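Local coordinates for protein oxidoreductase, fmn-binding (Shewanella oneidensis, PDB 4AWU) that binds flavin mononucleotide and probably acts as an oxidoreductase on CH-CH groups with NAD or NADP, here with 4-chlorophenol in its active-site pocket, at residues Q100-G105 with E179-N184; V104-H109 with N241-A246; P148-K153 with N197-E202; Y186-F191 with L211-E216. The protein carries 1 engineered substitution. All blocks are in the same frame, centred on the assembly; numbering follows the deposited sequence. Where two conformers were deposited one is given.

Contact 1. Residues Q100-G105 with E179-N184; sequences QLWHVG and ELHAAN. With FMN (flavin mononucleotide), chain B; 4CH (4-chlorophenol), chain D.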
# COMPACT_ATOMS: atom_id res chain seq x y z
N GLN A 100 -3.13 -0.79 4.98
CA GLN A 100 -2.93 -1.31 3.63
C GLN A 100 -3.00 -2.83 3.63
O GLN A 100 -2.07 -3.49 4.09
CB GLN A 100 -1.61 -0.86 3.00
CG GLN A 100 -1.57 -1.25 1.53
CD GLN A 100 -0.23 -1.04 0.86
OE1 GLN A 100 0.78 -1.57 1.29
NE2 GLN A 100 -0.24 -0.28 -0.23
N LEU A 101 -4.10 -3.36 3.12
CA LEU A 101 -4.31 -4.80 3.09
C LEU A 101 -3.49 -5.43 1.98
O LEU A 101 -3.64 -5.08 0.80
CB LEU A 101 -5.78 -5.13 2.87
CG LEU A 101 -6.75 -4.51 3.88
CD1 LEU A 101 -8.12 -5.12 3.67
CD2 LEU A 101 -6.27 -4.72 5.32
N TRP A 102 -2.65 -6.38 2.36
CA TRP A 102 -1.62 -6.91 1.47
C TRP A 102 -1.80 -8.38 1.18
O TRP A 102 -1.98 -9.19 2.10
CB TRP A 102 -0.27 -6.73 2.15
CG TRP A 102 0.90 -6.63 1.23
CD1 TRP A 102 0.89 -6.62 -0.13
CD2 TRP A 102 2.27 -6.52 1.63
NE1 TRP A 102 2.18 -6.50 -0.61
CE2 TRP A 102 3.04 -6.44 0.46
CE3 TRP A 102 2.92 -6.48 2.87
CZ2 TRP A 102 4.43 -6.33 0.48
CZ3 TRP A 102 4.29 -6.36 2.89
CH2 TRP A 102 5.03 -6.28 1.71
N HIS A 103 -1.76 -8.73 -0.10
CA HIS A 103 -1.52 -10.11 -0.50
C HIS A 103 -0.48 -10.09 -1.61
O HIS A 103 -0.69 -9.49 -2.67
CB HIS A 103 -2.81 -10.80 -0.95
CG HIS A 103 -2.69 -12.29 -1.01
ND1 HIS A 103 -1.76 -12.91 -1.80
CD2 HIS A 103 -3.36 -13.27 -0.37
CE1 HIS A 103 -1.87 -14.22 -1.66
NE2 HIS A 103 -2.83 -14.46 -0.79
N VAL A 104 0.67 -10.71 -1.35
CA VAL A 104 1.82 -10.60 -2.25
C VAL A 104 1.74 -11.54 -3.44
O VAL A 104 2.43 -11.35 -4.44
CB VAL A 104 3.14 -10.89 -1.52
CG1 VAL A 104 3.34 -9.89 -0.38
CG2 VAL A 104 3.17 -12.32 -1.00
N GLY A 105 0.93 -12.59 -3.31
CA GLY A 105 0.69 -13.48 -4.42
C GLY A 105 1.97 -14.23 -4.66
O GLY A 105 2.54 -14.82 -3.74
N GLU A 179 -6.65 0.38 2.72
CA GLU A 179 -6.18 0.58 1.37
C GLU A 179 -5.87 -0.77 0.77
O GLU A 179 -5.06 -1.53 1.30
CB GLU A 179 -4.93 1.45 1.35
CG GLU A 179 -4.43 1.74 -0.06
CD GLU A 179 -3.17 2.56 -0.07
OE1 GLU A 179 -3.27 3.80 0.02
OE2 GLU A 179 -2.08 1.96 -0.17
N LEU A 180 -6.51 -1.08 -0.35
CA LEU A 180 -6.23 -2.31 -1.05
C LEU A 180 -4.92 -2.15 -1.80
O LEU A 180 -4.80 -1.29 -2.66
CB LEU A 180 -7.34 -2.64 -2.04
CG LEU A 180 -7.06 -3.87 -2.88
CD1 LEU A 180 -6.90 -5.10 -1.99
CD2 LEU A 180 -8.17 -4.07 -3.89
N HIS A 181 -3.95 -2.99 -1.47
CA HIS A 181 -2.69 -2.97 -2.18
C HIS A 181 -2.84 -3.73 -3.49
O HIS A 181 -2.76 -4.95 -3.52
CB HIS A 181 -1.57 -3.58 -1.33
CG HIS A 181 -0.20 -3.25 -1.83
ND1 HIS A 181 0.03 -2.70 -3.07
CD2 HIS A 181 1.01 -3.39 -1.24
CE1 HIS A 181 1.32 -2.52 -3.23
NE2 HIS A 181 1.94 -2.92 -2.14
N ALA A 182 -3.07 -2.99 -4.57
CA ALA A 182 -3.25 -3.60 -5.88
C ALA A 182 -2.11 -3.16 -6.79
O ALA A 182 -2.28 -3.05 -8.01
CB ALA A 182 -4.58 -3.20 -6.47
N ALA A 183 -0.94 -2.95 -6.20
CA ALA A 183 0.18 -2.33 -6.90
C ALA A 183 1.46 -3.15 -6.76
O ALA A 183 1.46 -4.22 -6.14
CB ALA A 183 0.41 -0.91 -6.37
N ASN A 184 2.53 -2.64 -7.35
CA ASN A 184 3.87 -3.18 -7.20
C ASN A 184 3.95 -4.70 -7.36
O ASN A 184 4.66 -5.37 -6.61
CB ASN A 184 4.47 -2.74 -5.87
CG ASN A 184 4.65 -1.23 -5.79
OD1 ASN A 184 4.79 -0.55 -6.80
ND2 ASN A 184 4.64 -0.70 -4.58
N1 FMN B . 4.29 0.98 -1.13
C2 FMN B . 3.21 0.19 -0.82
O2 FMN B . 2.20 0.26 -1.53
N3 FMN B . 3.24 -0.67 0.26
C4 FMN B . 4.40 -0.81 1.00
O4 FMN B . 4.38 -1.44 2.06
C4A FMN B . 5.48 0.01 0.70
N5 FMN B . 6.64 -0.09 1.43
C5A FMN B . 7.72 0.70 1.13
C6 FMN B . 8.85 0.62 1.93
C7 FMN B . 9.93 1.45 1.68
C7M FMN B . 11.13 1.35 2.58
C8 FMN B . 9.90 2.32 0.60
C8M FMN B . 11.05 3.25 0.33
C9 FMN B . 8.76 2.40 -0.20
C9A FMN B . 7.65 1.62 0.09
N10 FMN B . 6.52 1.67 -0.69
C10 FMN B . 5.43 0.88 -0.38
C1' FMN B . 6.37 2.70 -1.77
C2' FMN B . 6.10 4.05 -1.10
O2' FMN B . 4.84 3.99 -0.46
C3' FMN B . 6.11 5.22 -2.08
O3' FMN B . 5.04 5.08 -2.98
C4' FMN B . 7.45 5.29 -2.82
O4' FMN B . 8.52 5.25 -1.90
C5' FMN B . 7.59 6.55 -3.67
O5' FMN B . 7.41 7.71 -2.89
P FMN B . 8.67 8.59 -2.40
O1P FMN B . 9.46 7.77 -1.42
O2P FMN B . 9.53 8.94 -3.59
O3P FMN B . 8.14 9.85 -1.76
CL9 4CH D . 9.62 -2.56 0.63
C4 4CH D . 8.18 -2.43 -0.30
C5 4CH D . 7.09 -3.21 0.04
C6 4CH D . 5.92 -3.11 -0.68
C1 4CH D . 5.84 -2.24 -1.75
O7 4CH D . 4.67 -2.15 -2.45
C2 4CH D . 6.93 -1.45 -2.10
C3 4CH D . 8.10 -1.55 -1.37
O HOH W 1 -3.24 -6.51 -1.49
O HOH W 2 -2.10 -7.71 -4.13

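Contact 2. Residues V104-H109 with N241-A246; sequences VGRVTH and NGTVDA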
# COMPACT_ATOMS: atom_id res chain seq x y z
N VAL A 104 0.67 -10.71 -1.35
CA VAL A 104 1.82 -10.60 -2.25
C VAL A 104 1.74 -11.54 -3.44
O VAL A 104 2.43 -11.35 -4.44
CB VAL A 104 3.14 -10.89 -1.52
CG1 VAL A 104 3.34 -9.89 -0.38
CG2 VAL A 104 3.17 -12.32 -1.00
N GLY A 105 0.93 -12.59 -3.31
CA GLY A 105 0.69 -13.48 -4.42
C GLY A 105 1.97 -14.23 -4.66
O GLY A 105 2.54 -14.82 -3.74
N ARG A 106 2.46 -14.18 -5.89
CA ARG A 106 3.64 -14.94 -6.28
C ARG A 106 4.93 -14.35 -5.74
O ARG A 106 5.98 -14.98 -5.85
CB ARG A 106 3.73 -15.01 -7.80
CG ARG A 106 4.20 -13.72 -8.44
CD ARG A 106 4.13 -13.81 -9.95
NE ARG A 106 4.65 -12.60 -10.59
CZ ARG A 106 4.74 -12.42 -11.90
NH1 ARG A 106 4.34 -13.38 -12.73
NH2 ARG A 106 5.22 -11.29 -12.38
N VAL A 107 4.87 -13.15 -5.18
CA VAL A 107 6.08 -12.50 -4.68
C VAL A 107 6.35 -12.93 -3.24
O VAL A 107 6.19 -12.15 -2.30
CB VAL A 107 5.98 -10.96 -4.77
CG1 VAL A 107 7.31 -10.32 -4.39
CG2 VAL A 107 5.57 -10.55 -6.17
N THR A 108 6.75 -14.18 -3.08
CA THR A 108 7.04 -14.73 -1.76
C THR A 108 7.81 -16.04 -1.89
O THR A 108 8.18 -16.46 -2.99
CB THR A 108 5.76 -14.95 -0.94
OG1 THR A 108 6.10 -15.25 0.42
CG2 THR A 108 4.94 -16.09 -1.52
N HIS A 109 8.03 -16.68 -0.75
CA HIS A 109 8.79 -17.92 -0.68
C HIS A 109 8.08 -18.81 0.34
O HIS A 109 7.54 -18.31 1.33
CB HIS A 109 10.23 -17.60 -0.23
CG HIS A 109 11.17 -18.76 -0.31
ND1 HIS A 109 11.35 -19.64 0.74
CD2 HIS A 109 11.99 -19.18 -1.30
CE1 HIS A 109 12.24 -20.55 0.39
NE2 HIS A 109 12.64 -20.30 -0.84
N ASN A 241 8.75 -5.72 -8.86
CA ASN A 241 8.45 -7.14 -8.73
C ASN A 241 7.95 -7.78 -10.03
O ASN A 241 7.48 -8.92 -10.03
CB ASN A 241 7.47 -7.38 -7.59
CG ASN A 241 8.03 -6.92 -6.26
OD1 ASN A 241 9.17 -7.24 -5.92
ND2 ASN A 241 7.25 -6.15 -5.52
N GLY A 242 8.06 -7.05 -11.13
CA GLY A 242 8.03 -7.65 -12.45
C GLY A 242 6.69 -8.04 -13.05
O GLY A 242 6.60 -9.05 -13.75
N THR A 243 5.64 -7.26 -12.79
CA THR A 243 4.42 -7.41 -13.57
C THR A 243 4.36 -6.31 -14.61
O THR A 243 4.54 -5.13 -14.30
CB THR A 243 3.13 -7.39 -12.72
OG1 THR A 243 2.98 -6.11 -12.10
CG2 THR A 243 3.18 -8.48 -11.66
N VAL A 244 4.12 -6.71 -15.85
CA VAL A 244 4.08 -5.77 -16.96
C VAL A 244 2.75 -5.88 -17.68
O VAL A 244 2.23 -6.98 -17.88
CB VAL A 244 5.21 -6.07 -17.96
CG1 VAL A 244 5.16 -5.09 -19.13
CG2 VAL A 244 6.57 -6.00 -17.26
N ASP A 245 2.19 -4.73 -18.05
CA ASP A 245 0.99 -4.69 -18.86
C ASP A 245 1.35 -4.20 -20.26
O ASP A 245 2.29 -3.43 -20.44
CB ASP A 245 -0.06 -3.77 -18.24
CG ASP A 245 -1.39 -3.85 -18.94
OD1 ASP A 245 -1.91 -4.98 -19.08
OD2 ASP A 245 -1.92 -2.81 -19.37
N ALA A 246 0.59 -4.65 -21.25
CA ALA A 246 0.85 -4.30 -22.64
C ALA A 246 0.42 -2.88 -22.94
O ALA A 246 1.01 -2.20 -23.77
CB ALA A 246 0.12 -5.26 -23.57
O HOH W 3 5.17 -10.02 -9.48

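Contact 3. Residues P148-K153 with N197-E202; sequences PRAMTK and NNRSDE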
# COMPACT_ATOMS: atom_id res chain seq x y z
N PRO A 148 4.65 -19.80 -8.54
CA PRO A 148 3.30 -19.87 -7.98
C PRO A 148 2.44 -20.90 -8.68
O PRO A 148 2.76 -21.34 -9.78
CB PRO A 148 2.75 -18.47 -8.25
CG PRO A 148 3.41 -18.09 -9.52
CD PRO A 148 4.80 -18.66 -9.46
N ARG A 149 1.33 -21.26 -8.05
CA ARG A 149 0.30 -22.05 -8.70
C ARG A 149 -0.85 -21.11 -9.03
O ARG A 149 -1.07 -20.13 -8.33
CB ARG A 149 -0.18 -23.17 -7.79
CG ARG A 149 -0.88 -22.69 -6.53
CD ARG A 149 -1.26 -23.86 -5.63
NE ARG A 149 -1.95 -23.41 -4.43
CZ ARG A 149 -3.25 -23.12 -4.38
NH1 ARG A 149 -4.01 -23.23 -5.46
NH2 ARG A 149 -3.79 -22.73 -3.23
N ALA A 150 -1.57 -21.41 -10.11
CA ALA A 150 -2.67 -20.56 -10.54
C ALA A 150 -3.87 -20.75 -9.62
O ALA A 150 -4.25 -21.88 -9.30
CB ALA A 150 -3.05 -20.87 -11.98
N MET A 151 -4.46 -19.64 -9.19
CA MET A 151 -5.61 -19.69 -8.29
C MET A 151 -6.81 -20.35 -8.95
O MET A 151 -7.13 -20.07 -10.10
CB MET A 151 -5.99 -18.28 -7.83
CG MET A 151 -5.01 -17.66 -6.87
SD MET A 151 -5.40 -15.94 -6.52
CE MET A 151 -6.89 -16.10 -5.54
N THR A 152 -7.46 -21.23 -8.20
CA THR A 152 -8.71 -21.82 -8.64
C THR A 152 -9.84 -20.87 -8.27
O THR A 152 -9.62 -19.88 -7.57
CB THR A 152 -8.95 -23.17 -7.94
OG1 THR A 152 -9.27 -22.94 -6.56
CG2 THR A 152 -7.71 -24.04 -8.04
N LYS A 153 -11.04 -21.17 -8.73
CA LYS A 153 -12.20 -20.37 -8.37
C LYS A 153 -12.38 -20.37 -6.86
O LYS A 153 -12.84 -19.39 -6.28
CB LYS A 153 -13.46 -20.91 -9.05
CG LYS A 153 -13.42 -20.84 -10.57
CD LYS A 153 -13.19 -19.42 -11.06
CE LYS A 153 -13.49 -19.27 -12.55
NZ LYS A 153 -14.96 -19.29 -12.82
N ASN A 197 -0.64 -12.38 -16.42
CA ASN A 197 -1.90 -13.11 -16.39
C ASN A 197 -2.11 -13.89 -17.68
O ASN A 197 -2.41 -13.31 -18.72
CB ASN A 197 -3.06 -12.13 -16.19
CG ASN A 197 -4.38 -12.84 -16.00
OD1 ASN A 197 -4.55 -14.00 -16.38
ND2 ASN A 197 -5.34 -12.13 -15.42
N ASN A 198 -1.95 -15.21 -17.60
CA ASN A 198 -2.19 -16.06 -18.77
C ASN A 198 -3.41 -16.95 -18.57
O ASN A 198 -3.54 -18.00 -19.19
CB ASN A 198 -0.95 -16.91 -19.08
CG ASN A 198 -0.63 -17.89 -17.97
OD1 ASN A 198 -1.47 -18.21 -17.14
ND2 ASN A 198 0.61 -18.38 -17.97
N ARG A 199 -4.32 -16.51 -17.70
CA ARG A 199 -5.54 -17.26 -17.45
C ARG A 199 -6.44 -17.30 -18.68
O ARG A 199 -6.43 -16.37 -19.49
CB ARG A 199 -6.33 -16.66 -16.29
CG ARG A 199 -5.60 -16.68 -14.96
CD ARG A 199 -6.51 -16.13 -13.88
NE ARG A 199 -7.55 -17.09 -13.50
CZ ARG A 199 -7.43 -17.98 -12.51
NH1 ARG A 199 -6.32 -18.05 -11.79
NH2 ARG A 199 -8.44 -18.80 -12.24
N SER A 200 -7.21 -18.37 -18.81
CA SER A 200 -8.13 -18.53 -19.93
C SER A 200 -9.58 -18.46 -19.47
O SER A 200 -10.50 -18.48 -20.29
CB SER A 200 -7.87 -19.87 -20.64
OG SER A 200 -8.15 -20.95 -19.77
N ASP A 201 -9.80 -18.39 -18.17
CA ASP A 201 -11.15 -18.26 -17.65
C ASP A 201 -11.54 -16.78 -17.58
O ASP A 201 -10.88 -15.94 -18.19
CB ASP A 201 -11.29 -18.93 -16.28
CG ASP A 201 -10.46 -18.24 -15.20
OD1 ASP A 201 -9.86 -17.18 -15.48
OD2 ASP A 201 -10.43 -18.77 -14.07
N GLU A 202 -12.59 -16.47 -16.83
CA GLU A 202 -13.13 -15.12 -16.80
C GLU A 202 -12.25 -14.11 -16.05
O GLU A 202 -12.61 -12.94 -15.92
CB GLU A 202 -14.53 -15.12 -16.17
CG GLU A 202 -14.57 -15.60 -14.72
CD GLU A 202 -15.94 -15.44 -14.09
OE1 GLU A 202 -16.75 -14.65 -14.62
OE2 GLU A 202 -16.21 -16.12 -13.07

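Contact 4. Residues Y186-F191 with L211-E216; sequences YLINQF and LRFLDE. With 4CH (4-chlorophenol), chain D.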
# COMPACT_ATOMS: atom_id res chain seq x y z
N TYR A 186 2.07 -7.24 -6.85
CA TYR A 186 1.54 -8.19 -5.88
C TYR A 186 0.25 -8.82 -6.40
O TYR A 186 -0.09 -8.67 -7.57
CB TYR A 186 1.40 -7.51 -4.52
CG TYR A 186 2.76 -7.11 -3.97
CD1 TYR A 186 3.72 -8.07 -3.70
CD2 TYR A 186 3.09 -5.78 -3.76
CE1 TYR A 186 4.97 -7.72 -3.21
CE2 TYR A 186 4.33 -5.42 -3.28
CZ TYR A 186 5.26 -6.39 -3.00
OH TYR A 186 6.50 -6.03 -2.52
N LEU A 187 -0.46 -9.57 -5.55
CA LEU A 187 -1.46 -10.51 -6.06
C LEU A 187 -2.42 -9.90 -7.08
O LEU A 187 -2.56 -10.41 -8.20
CB LEU A 187 -2.27 -11.14 -4.92
CG LEU A 187 -3.33 -12.13 -5.44
CD1 LEU A 187 -2.67 -13.22 -6.27
CD2 LEU A 187 -4.14 -12.73 -4.30
N ILE A 188 -3.09 -8.82 -6.72
CA ILE A 188 -4.09 -8.24 -7.60
C ILE A 188 -3.44 -7.71 -8.87
O ILE A 188 -4.00 -7.81 -9.96
CB ILE A 188 -4.90 -7.14 -6.89
CG1 ILE A 188 -5.59 -7.74 -5.66
CG2 ILE A 188 -5.92 -6.53 -7.83
CD1 ILE A 188 -6.48 -6.79 -4.92
N ASN A 189 -2.23 -7.17 -8.72
CA ASN A 189 -1.45 -6.66 -9.84
C ASN A 189 -1.11 -7.79 -10.82
O ASN A 189 -0.93 -7.56 -12.01
CB ASN A 189 -0.16 -6.03 -9.32
CG ASN A 189 0.38 -4.92 -10.21
OD1 ASN A 189 1.13 -4.06 -9.75
ND2 ASN A 189 -0.01 -4.92 -11.48
N GLN A 190 -1.02 -9.01 -10.30
CA GLN A 190 -0.70 -10.17 -11.12
C GLN A 190 -1.88 -10.59 -11.99
O GLN A 190 -1.71 -11.32 -12.96
CB GLN A 190 -0.24 -11.33 -10.23
CG GLN A 190 1.09 -11.07 -9.54
CD GLN A 190 1.23 -11.81 -8.22
OE1 GLN A 190 0.71 -12.91 -8.05
NE2 GLN A 190 1.94 -11.20 -7.28
N PHE A 191 -3.08 -10.13 -11.63
CA PHE A 191 -4.26 -10.34 -12.46
C PHE A 191 -4.40 -9.19 -13.45
O PHE A 191 -4.69 -9.41 -14.63
CB PHE A 191 -5.52 -10.43 -11.60
CG PHE A 191 -5.72 -11.77 -10.94
CD1 PHE A 191 -5.14 -12.04 -9.71
CD2 PHE A 191 -6.48 -12.75 -11.55
CE1 PHE A 191 -5.33 -13.27 -9.10
CE2 PHE A 191 -6.67 -13.98 -10.95
CZ PHE A 191 -6.09 -14.24 -9.72
N LEU A 211 -9.46 -7.28 -14.85
CA LEU A 211 -9.87 -6.40 -13.76
C LEU A 211 -10.91 -7.05 -12.86
O LEU A 211 -11.31 -6.47 -11.85
CB LEU A 211 -10.44 -5.10 -14.33
CG LEU A 211 -9.48 -4.15 -15.05
CD1 LEU A 211 -10.24 -2.92 -15.54
CD2 LEU A 211 -8.34 -3.74 -14.14
N ARG A 212 -11.36 -8.24 -13.22
CA ARG A 212 -12.46 -8.88 -12.49
C ARG A 212 -12.12 -9.14 -11.03
O ARG A 212 -12.95 -8.93 -10.15
CB ARG A 212 -12.86 -10.19 -13.16
CG ARG A 212 -14.09 -10.83 -12.53
CD ARG A 212 -14.54 -12.04 -13.31
NE ARG A 212 -14.65 -11.74 -14.73
CZ ARG A 212 -15.70 -11.15 -15.30
NH1 ARG A 212 -16.76 -10.81 -14.57
NH2 ARG A 212 -15.70 -10.92 -16.60
N PHE A 213 -10.90 -9.61 -10.77
CA PHE A 213 -10.50 -9.93 -9.41
C PHE A 213 -10.48 -8.65 -8.57
O PHE A 213 -10.98 -8.63 -7.44
CB PHE A 213 -9.14 -10.64 -9.41
CG PHE A 213 -8.75 -11.19 -8.06
CD1 PHE A 213 -9.57 -12.08 -7.39
CD2 PHE A 213 -7.55 -10.82 -7.47
CE1 PHE A 213 -9.20 -12.58 -6.15
CE2 PHE A 213 -7.18 -11.32 -6.24
CZ PHE A 213 -8.00 -12.20 -5.58
N LEU A 214 -9.94 -7.59 -9.14
CA LEU A 214 -9.97 -6.28 -8.49
C LEU A 214 -11.41 -5.89 -8.20
O LEU A 214 -11.73 -5.49 -7.08
CB LEU A 214 -9.32 -5.23 -9.40
CG LEU A 214 -9.35 -3.79 -8.91
CD1 LEU A 214 -8.57 -3.63 -7.60
CD2 LEU A 214 -8.79 -2.86 -9.98
N ASP A 215 -12.27 -6.02 -9.20
CA ASP A 215 -13.68 -5.70 -9.05
C ASP A 215 -14.31 -6.43 -7.86
O ASP A 215 -14.99 -5.82 -7.04
CB ASP A 215 -14.44 -6.08 -10.33
CG ASP A 215 -15.87 -5.60 -10.33
OD1 ASP A 215 -16.19 -4.64 -9.61
OD2 ASP A 215 -16.69 -6.17 -11.08
N GLU A 216 -14.08 -7.74 -7.79
CA GLU A 216 -14.75 -8.57 -6.79
C GLU A 216 -14.16 -8.39 -5.39
O GLU A 216 -14.87 -8.46 -4.40
CB GLU A 216 -14.70 -10.04 -7.22
CG GLU A 216 -15.51 -10.32 -8.48
CD GLU A 216 -15.25 -11.71 -9.05
OE1 GLU A 216 -14.42 -12.46 -8.49
OE2 GLU A 216 -15.87 -12.04 -10.08
CL9 4CH D . 9.62 -2.56 0.63
C4 4CH D . 8.18 -2.43 -0.30
C5 4CH D . 7.09 -3.21 0.04
C6 4CH D . 5.92 -3.11 -0.68
C1 4CH D . 5.84 -2.24 -1.75
O7 4CH D . 4.67 -2.15 -2.45
C2 4CH D . 6.93 -1.45 -2.10
C3 4CH D . 8.10 -1.55 -1.37

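Contact 1. Residues Q100-G105 with E179-N184
Gln100 and Leu101 pair in parallel with Glu179 and Leu180, on strand segments whose axes approach to 4.6 Å at an angle of 31°. The amide N of Leu101 donates to Glu179 O, and its carbonyl accepts from His181 N. Gln100 holds the flavin through its side chain. Its chain is extended, with CG anti to the backbone N (chi1 -171°), and this carries the amide out to the pyrimidine edge of FMN. There Gln100 NE2 gives a nearly straight bond to FMN O2 (2.8 Å, 175°), and FMN N3 donates to Gln100 OE1 (2.8 Å). Gln100 NE2 also donates to Glu179 OE2 at 2.9 Å, so a second-shell carboxylate helps fix the amide's rotation. Glu179 OE1 is in turn bonded to Tyr266 and His268.

The His181 ring stacks on this amide, their planes not far from parallel. His181 NE2 forms a hydrogen bond of 2.9 Å with O7 of 4-chlorophenol. Trp102 lies beside His181, the rings nearly parallel but slid apart, and Trp102 CZ2 comes 3.7 Å from C6 of the phenol. Water 1 joins His103 N to the carbonyls of Leu101 and His181.

These are adjacent strands of the eight-stranded TIM barrel, meeting at the flavin site of this family. Leu101 and Leu180 point outward instead, onto helices 153-172 and 212-225.

Contact 2. Residues V104-H109 with N241-A246
Arg106 reaches across to the 241-246 loop with the end of its side chain. CB packs on Pro148, outside the two segments. CG takes the crowded position between the backbone N and carbonyl carbon (chi1 75°), and from there to NE the chain is extended. Arg106 NE donates to water 3 at 2.9 Å. That water donates in turn to Asn241 O (2.6 Å), making a one-water bridge between the loops. Farther out, Arg106 NH2 lies 3.0 Å from Gly242 O, which sits at the guanidinium edge near its plane. CG2 of Thr243 is 3.5 Å from the same Arg106 NH2. The other terminal nitrogen, NH1, turns to Leu124 O.

Both segments are loops that follow barrel strands, 96-102 and 230-234, and the contact joins them beside the phenol pocket. A type II' turn from Val104 to Val107 shapes the first loop, closed by Val107 N to Val104 O. Val107 packs its methyls against Asn241. Val107 CG1 lies by the amide, 3.9 Å from Asn241 OD1, while Val107 CG2 meets Asn241 CB at 4.0 Å. The two side chains cross at about a right angle. Asn241 ND2 is bonded to Asn184 O, and Thr243 OG1 to Asp193.

Contact 3. Residues P148-K153 with N197-E202
Arg199 turns toward Met151 by a bend at chi3 (75°), after a first torsion that sets CG anti to the carbonyl carbon. Lys153 is bent at chi2 and chi4, which brings its amine beside Glu202. The Arg199 guanidinium grips Met151 O end-on. NH1 and NH2 of Arg199 each lie 2.8 Å from Met151 O, and this oxygen is within 1° of the guanidinium plane. The NH1 bond runs in the carbonyl plane on a lone pair, whereas the NH2 donor is tilted 20° from it.

Asp201 takes another edge of the same group, side-on. Arg199 NE donates to Asp201 OD1 at 3.0 Å, and Arg199 NH2 to Asp201 OD2 at 2.7 Å. Both oxygens are met on their syn sides. NH1 is also bonded to Ser121 O, so the plate is fixed from several directions. An alanine at Arg199 is likely to leave Met151 O without these two donors and Asp201 without its salt-bridge mate.

Lys153 slides past Asp201, with Lys153 CE 3.5 Å from Asp201 OD2. Lys153 NZ makes a long, weak salt bridge of 3.4 Å to Glu202 OE2.

On the second segment, Asn197 OD1 accepts from Arg199 N, an Asx turn that fixes the backbone just before the arginine's side chain. The contact lies at the surface, away from the flavin. It ties the loop between helices 187-192 and 207-210 to the end of strand 149-150, where Thr152 is the N-cap of barrel helix 153-172.

Contact 4. Residues Y186-F191 with L211-E216
Leu187 begins the contact, with Leu187 CD2 3.9 Å from CE2 of Phe213. This is apolar packing of two helices on the outside of the TIM barrel. One is the short helix 187-192, in the loop after strand 177-181, which starts right after Tyr186 of the phenol pocket. The other is helix 212-225, beyond the short helix 207-210. Their segments run at 137° to each other, with axes 9.1 Å apart.

Ile188 splits its two branches. Ile188 CG1 lies 4.0 Å from Phe213 CE2. Ile188 CG2 touches CD1 of Leu214 at 3.9 Å, the two side chains crossing at about a right angle. Beneath them, Leu180 of the barrel strand packs on both Ile188 and Leu214. The Phe213 ring is thus met by Leu187 and by one branch of Ile188, and each of these side chains crosses it at about a right angle.

Phe191 closes the segment. Its ring meets Phe213 obliquely, with planes at 32° and centroids 4.5 Å apart. Phe213 has CG anti to its own backbone N (chi1 -171°), which sends the ring out from its helix across Phe191. Helix 153-172 also packs on Phe213, through Ile156 and Val159. An alanine replacing Phe191 would probably open a gap over Phe213 and leave that ring freer to turn. The Phe213 methylene adds a CH-pi contact: Phe213 CB sits over the face of Phe191, 4.1 Å from the ring centroid.

Contacts 1, 2 and 4 are buried, while contact 3 lies at the surface. Contact 1 is nearest the centre of the chain. It combines strand pairing with polar and aromatic groups around FMN and the phenol. Contact 4 shares the phenol through Tyr186, but its helix pair is wholly apolar. Contacts 1 and 2 have Val104 and Gly105 in common, yet contact 2 uses a water and backbone carbonyls between loops. Contact 3 is held by an arginine on a backbone carbonyl, with a weak salt bridge beside it. Gln190 links contact 4 to the 104-109 loop, through Val104 O and Arg106 N. Phe191 O, bonded to Asn197 ND2, joins contact 4 to contact 3. Contacts 2 and 3 meet at Pro148.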